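Local coordinates for metal-dependent hydrolase (Lactobacillus plantarum, PDB 2F6K), which is a manganese-bound member of the amidohydrolase family that probably acts as a decarboxylase on aminocarboxymuconate semialdehyde or a related substrate, at residues A[10-14]-A[75-80]; A[30-35]-A[267-271]. The contacts are given in a common frame with arbitrary orientation. Numbering follows the deposited sequence.

Interaction 1 (A[10-14]-A[75-80])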
ATOM      1  N   TYR A  10     -17.083 -25.432  -2.759  1.00 29.83           N
ATOM      2  CA  TYR A  10     -18.522 -25.280  -2.941  1.00 29.89           C
ATOM      3  C   TYR A  10     -18.849 -23.799  -2.761  1.00 30.31           C
ATOM      4  O   TYR A  10     -18.081 -23.069  -2.140  1.00 28.62           O
ATOM      5  CB  TYR A  10     -19.302 -26.127  -1.922  1.00 31.41           C
ATOM      6  CG  TYR A  10     -19.131 -25.729  -0.467  1.00 30.85           C
ATOM      7  CD1 TYR A  10     -20.213 -25.268   0.281  1.00 32.69           C
ATOM      8  CD2 TYR A  10     -17.895 -25.830   0.164  1.00 34.60           C
ATOM      9  CE1 TYR A  10     -20.071 -24.916   1.625  1.00 30.30           C
ATOM     10  CE2 TYR A  10     -17.745 -25.479   1.509  1.00 34.12           C
ATOM     11  CZ  TYR A  10     -18.835 -25.025   2.229  1.00 31.67           C
ATOM     12  OH  TYR A  10     -18.687 -24.688   3.554  1.00 35.32           O
ATOM     13  N   LEU A  11     -19.970 -23.350  -3.318  1.00 31.60           N
ATOM     14  CA  LEU A  11     -20.350 -21.945  -3.200  1.00 31.09           C
ATOM     15  C   LEU A  11     -21.797 -21.742  -2.761  1.00 31.51           C
ATOM     16  O   LEU A  11     -22.714 -21.881  -3.564  1.00 31.03           O
ATOM     17  CB  LEU A  11     -20.125 -21.208  -4.529  1.00 29.29           C
ATOM     18  CG  LEU A  11     -18.679 -20.954  -4.982  1.00 32.27           C
ATOM     19  CD1 LEU A  11     -18.050 -22.235  -5.505  1.00 28.69           C
ATOM     20  CD2 LEU A  11     -18.663 -19.904  -6.071  1.00 28.53           C
ATOM     21  N   PRO A  12     -22.016 -21.428  -1.469  1.00 32.83           N
ATOM     22  CA  PRO A  12     -23.367 -21.199  -0.943  1.00 33.43           C
ATOM     23  C   PRO A  12     -23.999 -20.036  -1.715  1.00 33.68           C
ATOM     24  O   PRO A  12     -23.298 -19.119  -2.157  1.00 32.06           O
ATOM     25  CB  PRO A  12     -23.110 -20.834   0.520  1.00 33.99           C
ATOM     26  CG  PRO A  12     -21.889 -21.628   0.856  1.00 35.49           C
ATOM     27  CD  PRO A  12     -21.022 -21.407  -0.380  1.00 34.04           C
ATOM     28  N   THR A  13     -25.314 -20.056  -1.881  1.00 34.10           N
ATOM     29  CA  THR A  13     -25.954 -18.984  -2.623  1.00 35.03           C
ATOM     30  C   THR A  13     -25.722 -17.626  -1.971  1.00 34.92           C
ATOM     31  O   THR A  13     -25.508 -16.634  -2.668  1.00 37.07           O
ATOM     32  CB  THR A  13     -27.464 -19.241  -2.787  1.00 35.23           C
ATOM     33  OG1 THR A  13     -28.026 -19.598  -1.523  1.00 40.97           O
ATOM     34  CG2 THR A  13     -27.705 -20.369  -3.776  1.00 34.29           C
ATOM     35  N   SER A  14     -25.741 -17.580  -0.641  1.00 33.71           N
ATOM     36  CA  SER A  14     -25.524 -16.327   0.077  1.00 30.94           C
ATOM     37  C   SER A  14     -24.113 -15.813  -0.164  1.00 31.54           C
ATOM     38  O   SER A  14     -23.880 -14.609  -0.186  1.00 32.57           O
ATOM     39  CB  SER A  14     -25.744 -16.519   1.584  1.00 30.97           C
ATOM     40  OG  SER A  14     -24.872 -17.504   2.118  1.00 31.29           O
ATOM     41  N   ALA A  75     -23.888 -19.684   7.309  1.00 33.03           N
ATOM     42  CA  ALA A  75     -24.619 -20.225   6.163  1.00 32.69           C
ATOM     43  C   ALA A  75     -23.748 -21.221   5.399  1.00 33.17           C
ATOM     44  O   ALA A  75     -24.244 -22.207   4.859  1.00 32.51           O
ATOM     45  CB  ALA A  75     -25.063 -19.099   5.235  1.00 31.88           C
ATOM     46  N   ALA A  76     -22.444 -20.959   5.367  1.00 32.45           N
ATOM     47  CA  ALA A  76     -21.508 -21.827   4.663  1.00 32.07           C
ATOM     48  C   ALA A  76     -21.293 -23.125   5.430  1.00 33.46           C
ATOM     49  O   ALA A  76     -21.186 -24.205   4.843  1.00 29.63           O
ATOM     50  CB  ALA A  76     -20.177 -21.109   4.458  1.00 28.28           C
ATOM     51  N   ASN A  77     -21.218 -23.028   6.749  1.00 36.94           N
ATOM     52  CA  ASN A  77     -21.030 -24.232   7.537  1.00 38.78           C
ATOM     53  C   ASN A  77     -22.294 -25.081   7.589  1.00 39.55           C
ATOM     54  O   ASN A  77     -22.210 -26.300   7.660  1.00 39.67           O
ATOM     55  CB  ASN A  77     -20.557 -23.882   8.932  1.00 40.05           C
ATOM     56  CG  ASN A  77     -19.155 -23.345   8.928  1.00 46.58           C
ATOM     57  OD1 ASN A  77     -18.390 -23.579   7.992  1.00 45.02           O
ATOM     58  ND2 ASN A  77     -18.797 -22.632   9.979  1.00 45.24           N
ATOM     59  N   ASP A  78     -23.463 -24.447   7.553  1.00 40.22           N
ATOM     60  CA  ASP A  78     -24.707 -25.210   7.551  1.00 42.48           C
ATOM     61  C   ASP A  78     -24.787 -26.013   6.240  1.00 41.61           C
ATOM     62  O   ASP A  78     -25.184 -27.179   6.236  1.00 37.63           O
ATOM     63  CB  ASP A  78     -25.922 -24.280   7.676  1.00 47.87           C
ATOM     64  CG  ASP A  78     -26.005 -23.609   9.038  1.00 56.91           C
ATOM     65  OD1 ASP A  78     -25.673 -24.285  10.036  1.00 60.44           O
ATOM     66  OD2 ASP A  78     -26.411 -22.424   9.116  1.00 61.59           O
ATOM     67  N   ASP A  79     -24.396 -25.381   5.136  1.00 39.89           N
ATOM     68  CA  ASP A  79     -24.403 -26.032   3.829  1.00 41.80           C
ATOM     69  C   ASP A  79     -23.432 -27.211   3.842  1.00 41.26           C
ATOM     70  O   ASP A  79     -23.753 -28.304   3.373  1.00 40.25           O
ATOM     71  CB  ASP A  79     -23.986 -25.039   2.738  1.00 42.75           C
ATOM     72  CG  ASP A  79     -25.130 -24.155   2.274  1.00 46.76           C
ATOM     73  OD1 ASP A  79     -26.051 -23.879   3.075  1.00 48.80           O
ATOM     74  OD2 ASP A  79     -25.093 -23.722   1.102  1.00 49.76           O
ATOM     75  N   GLY A  80     -22.240 -26.984   4.381  1.00 39.23           N
ATOM     76  CA  GLY A  80     -21.258 -28.049   4.443  1.00 39.37           C
ATOM     77  C   GLY A  80     -21.775 -29.217   5.265  1.00 39.66           C
ATOM     78  O   GLY A  80     -21.633 -30.380   4.873  1.00 38.20           O
TER
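One hydrogen bond joins these two segments: Tyr10 OH donates to Ala76 O over 2.9 Å. The acceptor already serves the helix, since Gly80 N bonds to Ala76 O at 3.0 Å, so this carbonyl takes both the regular i to i+4 bond and the phenol. Tyr10 lays its ring beside the turn formed by Ala76 to Gly80. Asp79 CB lies 4.1 Å from Tyr10 CE1, near the ring plane, and Gly80 N is also 4.1 Å from Tyr10 CE1.

The remaining contacts are van der Waals. Pro12, the N-cap residue of helix 13-22, rests on Ala76, with Pro12 CG 3.8 Å from Ala76 CA and 4.0 Å from its CB; Asp79 OD2 comes within 3.6 Å of Pro12 CB. At the second residue of the new helix, Ser14 OG meets Ala75 CB at 3.5 Å.

Small residues on helix 66-86 let the loop after the first barrel strand come down close. Asn77, whose CA-to-CB bond points away from 10-14, accepts a hydrogen bond from Ser96 N through OD1. The chemistry is thus mostly apolar, with a single directional bond fixing the phenol against a helix carbonyl, about 10 Å from the manganese.

Interaction 2 (A[30-35]-A[267-271])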
ATOM      1  N   TRP A  30     -10.360 -13.432 -11.208  1.00 48.55           N
ATOM      2  CA  TRP A  30     -10.685 -14.770 -11.697  1.00 46.84           C
ATOM      3  C   TRP A  30     -12.209 -14.879 -11.601  1.00 44.80           C
ATOM      4  O   TRP A  30     -12.776 -14.721 -10.523  1.00 45.72           O
ATOM      5  CB  TRP A  30      -9.978 -15.799 -10.802  1.00 48.42           C
ATOM      6  CG  TRP A  30      -9.951 -17.216 -11.311  1.00 50.93           C
ATOM      7  CD1 TRP A  30     -10.935 -18.162 -11.176  1.00 51.77           C
ATOM      8  CD2 TRP A  30      -8.875 -17.855 -12.016  1.00 51.85           C
ATOM      9  NE1 TRP A  30     -10.533 -19.352 -11.751  1.00 50.91           N
ATOM     10  CE2 TRP A  30      -9.275 -19.189 -12.273  1.00 52.66           C
ATOM     11  CE3 TRP A  30      -7.611 -17.431 -12.454  1.00 50.28           C
ATOM     12  CZ2 TRP A  30      -8.455 -20.100 -12.950  1.00 50.43           C
ATOM     13  CZ3 TRP A  30      -6.795 -18.338 -13.129  1.00 46.86           C
ATOM     14  CH2 TRP A  30      -7.222 -19.655 -13.368  1.00 50.95           C
ATOM     15  N   PRO A  31     -12.894 -15.129 -12.734  1.00 43.44           N
ATOM     16  CA  PRO A  31     -14.359 -15.247 -12.781  1.00 43.48           C
ATOM     17  C   PRO A  31     -14.968 -16.329 -11.881  1.00 42.66           C
ATOM     18  O   PRO A  31     -14.601 -17.506 -11.957  1.00 43.79           O
ATOM     19  CB  PRO A  31     -14.639 -15.491 -14.266  1.00 42.27           C
ATOM     20  CG  PRO A  31     -13.442 -16.252 -14.704  1.00 44.40           C
ATOM     21  CD  PRO A  31     -12.308 -15.483 -14.038  1.00 45.39           C
ATOM     22  N   THR A  32     -15.904 -15.913 -11.031  1.00 40.04           N
ATOM     23  CA  THR A  32     -16.572 -16.822 -10.115  1.00 38.54           C
ATOM     24  C   THR A  32     -17.233 -17.956 -10.885  1.00 38.70           C
ATOM     25  O   THR A  32     -18.023 -17.722 -11.797  1.00 38.97           O
ATOM     26  CB  THR A  32     -17.631 -16.079  -9.277  1.00 37.48           C
ATOM     27  OG1 THR A  32     -16.972 -15.108  -8.458  1.00 37.21           O
ATOM     28  CG2 THR A  32     -18.393 -17.048  -8.371  1.00 33.26           C
ATOM     29  N   PRO A  33     -16.910 -19.207 -10.526  1.00 38.34           N
ATOM     30  CA  PRO A  33     -17.471 -20.390 -11.188  1.00 38.66           C
ATOM     31  C   PRO A  33     -18.868 -20.777 -10.709  1.00 37.72           C
ATOM     32  O   PRO A  33     -19.236 -20.498  -9.566  1.00 38.32           O
ATOM     33  CB  PRO A  33     -16.436 -21.468 -10.875  1.00 38.29           C
ATOM     34  CG  PRO A  33     -16.010 -21.100  -9.498  1.00 39.31           C
ATOM     35  CD  PRO A  33     -15.851 -19.593  -9.574  1.00 37.13           C
ATOM     36  N   GLU A  34     -19.645 -21.408 -11.589  1.00 37.94           N
ATOM     37  CA  GLU A  34     -20.987 -21.864 -11.230  1.00 39.83           C
ATOM     38  C   GLU A  34     -20.822 -23.193 -10.500  1.00 40.55           C
ATOM     39  O   GLU A  34     -19.884 -23.945 -10.772  1.00 41.54           O
ATOM     40  CB  GLU A  34     -21.855 -22.063 -12.471  1.00 39.65           C
ATOM     41  CG  GLU A  34     -22.027 -20.819 -13.310  1.00 43.01           C
ATOM     42  CD  GLU A  34     -23.024 -21.009 -14.434  1.00 45.22           C
ATOM     43  OE1 GLU A  34     -23.051 -22.111 -15.029  1.00 47.35           O
ATOM     44  OE2 GLU A  34     -23.773 -20.053 -14.731  1.00 45.57           O
ATOM     45  N   TRP A  35     -21.734 -23.493  -9.581  1.00 39.55           N
ATOM     46  CA  TRP A  35     -21.614 -24.721  -8.815  1.00 37.67           C
ATOM     47  C   TRP A  35     -22.899 -25.194  -8.140  1.00 36.14           C
ATOM     48  O   TRP A  35     -23.732 -24.391  -7.726  1.00 36.18           O
ATOM     49  CB  TRP A  35     -20.539 -24.532  -7.739  1.00 37.71           C
ATOM     50  CG  TRP A  35     -20.348 -25.721  -6.864  1.00 38.12           C
ATOM     51  CD1 TRP A  35     -19.461 -26.743  -7.049  1.00 39.20           C
ATOM     52  CD2 TRP A  35     -21.096 -26.047  -5.686  1.00 39.46           C
ATOM     53  NE1 TRP A  35     -19.613 -27.689  -6.062  1.00 38.74           N
ATOM     54  CE2 TRP A  35     -20.611 -27.289  -5.213  1.00 40.61           C
ATOM     55  CE3 TRP A  35     -22.134 -25.415  -4.988  1.00 39.33           C
ATOM     56  CZ2 TRP A  35     -21.129 -27.909  -4.068  1.00 39.93           C
ATOM     57  CZ3 TRP A  35     -22.652 -26.032  -3.850  1.00 38.31           C
ATOM     58  CH2 TRP A  35     -22.146 -27.269  -3.403  1.00 41.67           C
ATOM     59  N   ILE A 267     -11.425 -27.943  -7.854  1.00 30.10           N
ATOM     60  CA  ILE A 267     -12.605 -27.635  -8.656  1.00 27.53           C
ATOM     61  C   ILE A 267     -13.534 -26.868  -7.718  1.00 27.97           C
ATOM     62  O   ILE A 267     -13.474 -27.051  -6.504  1.00 28.01           O
ATOM     63  CB  ILE A 267     -13.348 -28.906  -9.128  1.00 28.22           C
ATOM     64  CG1 ILE A 267     -13.809 -29.716  -7.911  1.00 29.81           C
ATOM     65  CG2 ILE A 267     -12.459 -29.736 -10.031  1.00 26.30           C
ATOM     66  CD1 ILE A 267     -14.795 -30.826  -8.238  1.00 26.17           C
ATOM     67  N   PRO A 268     -14.427 -26.024  -8.266  1.00 27.41           N
ATOM     68  CA  PRO A 268     -14.582 -25.774  -9.698  1.00 28.64           C
ATOM     69  C   PRO A 268     -13.828 -24.538 -10.183  1.00 30.02           C
ATOM     70  O   PRO A 268     -14.013 -24.100 -11.320  1.00 31.87           O
ATOM     71  CB  PRO A 268     -16.090 -25.630  -9.841  1.00 29.70           C
ATOM     72  CG  PRO A 268     -16.435 -24.858  -8.616  1.00 29.16           C
ATOM     73  CD  PRO A 268     -15.601 -25.523  -7.526  1.00 27.20           C
ATOM     74  N   TYR A 269     -12.974 -23.976  -9.333  1.00 28.41           N
ATOM     75  CA  TYR A 269     -12.220 -22.792  -9.722  1.00 27.87           C
ATOM     76  C   TYR A 269     -11.272 -23.141 -10.853  1.00 28.35           C
ATOM     77  O   TYR A 269     -11.071 -22.345 -11.769  1.00 31.19           O
ATOM     78  CB  TYR A 269     -11.498 -22.206  -8.514  1.00 21.96           C
ATOM     79  CG  TYR A 269     -12.482 -21.579  -7.555  1.00 24.63           C
ATOM     80  CD1 TYR A 269     -12.738 -20.205  -7.580  1.00 21.51           C
ATOM     81  CD2 TYR A 269     -13.218 -22.375  -6.664  1.00 21.56           C
ATOM     82  CE1 TYR A 269     -13.709 -19.639  -6.742  1.00 20.94           C
ATOM     83  CE2 TYR A 269     -14.182 -21.823  -5.828  1.00 19.99           C
ATOM     84  CZ  TYR A 269     -14.424 -20.459  -5.873  1.00 22.52           C
ATOM     85  OH  TYR A 269     -15.389 -19.932  -5.054  1.00 22.86           O
ATOM     86  N   THR A 270     -10.681 -24.328 -10.783  1.00 28.95           N
ATOM     87  CA  THR A 270      -9.835 -24.797 -11.867  1.00 27.59           C
ATOM     88  C   THR A 270     -10.875 -25.525 -12.726  1.00 29.80           C
ATOM     89  O   THR A 270     -11.626 -26.360 -12.210  1.00 29.36           O
ATOM     90  CB  THR A 270      -8.784 -25.824 -11.395  1.00 28.12           C
ATOM     91  OG1 THR A 270      -7.828 -25.183 -10.541  1.00 28.35           O
ATOM     92  CG2 THR A 270      -8.067 -26.445 -12.601  1.00 21.89           C
ATOM     93  N   PRO A 271     -10.961 -25.196 -14.029  1.00 28.98           N
ATOM     94  CA  PRO A 271     -11.934 -25.846 -14.916  1.00 27.54           C
ATOM     95  C   PRO A 271     -11.898 -27.358 -14.738  1.00 30.02           C
ATOM     96  O   PRO A 271     -10.824 -27.952 -14.623  1.00 30.91           O
ATOM     97  CB  PRO A 271     -11.467 -25.429 -16.308  1.00 26.75           C
ATOM     98  CG  PRO A 271     -10.881 -24.084 -16.079  1.00 28.36           C
ATOM     99  CD  PRO A 271     -10.103 -24.264 -14.782  1.00 29.53           C
TER
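Neither segment is regular helix or strand. Residues 30-35 run extended, while 267-271 turns at a cis peptide before Pro268, and the backbones come nearest at Pro33 and Tyr269, whose CA atoms are 6.0 Å apart. Pro33 fits against that turn: its CG stands 3.8 Å from the centroid of the Tyr269 ring and 7° off the normal, a CH-pi contact over the face, and also lies 3.9 Å from Pro268 CG. Two tryptophans flank this proline pairing along the chain. Trp30 NE1 donates to Tyr269 O at 3.0 Å, and Trp35 CD1 touches Pro268 CG at 3.9 Å, its own NE1 being bonded to Thr40 OG1.

The Tyr269 side chain comes about 5 Å from the manganese, and its ring meets that of the metal ligand His9 nearly at right angles. Asp266, another ligand, directly precedes the turn. The contact therefore lays the loop between helices 13-22 and 37-46 over the one linking strand 261-262 to helix 272-284, beside the metal site.

Overall arrangement
From the N terminus, strand 3-9 delivers the chain to 10-14, which starts helix 13-22; the loop at 30-35 follows. Interaction 1 closes when helix 66-86 returns to 10-14, 61 residues on. Interaction 2 closes much later, 232 residues after 30-35, once the chain has passed the last barrel strand, 261-262. The segments alternate, so the two closures cross rather than nest. They also touch: Trp35 CZ2 lies 3.3 Å from Tyr10 CB, and Leu11 CD2 is 3.4 Å from Tyr269 OH. Leu11, facing away from helix 66-86, thus packs against interaction 2, and loops following the first and last strands of the TIM barrel meet near the manganese.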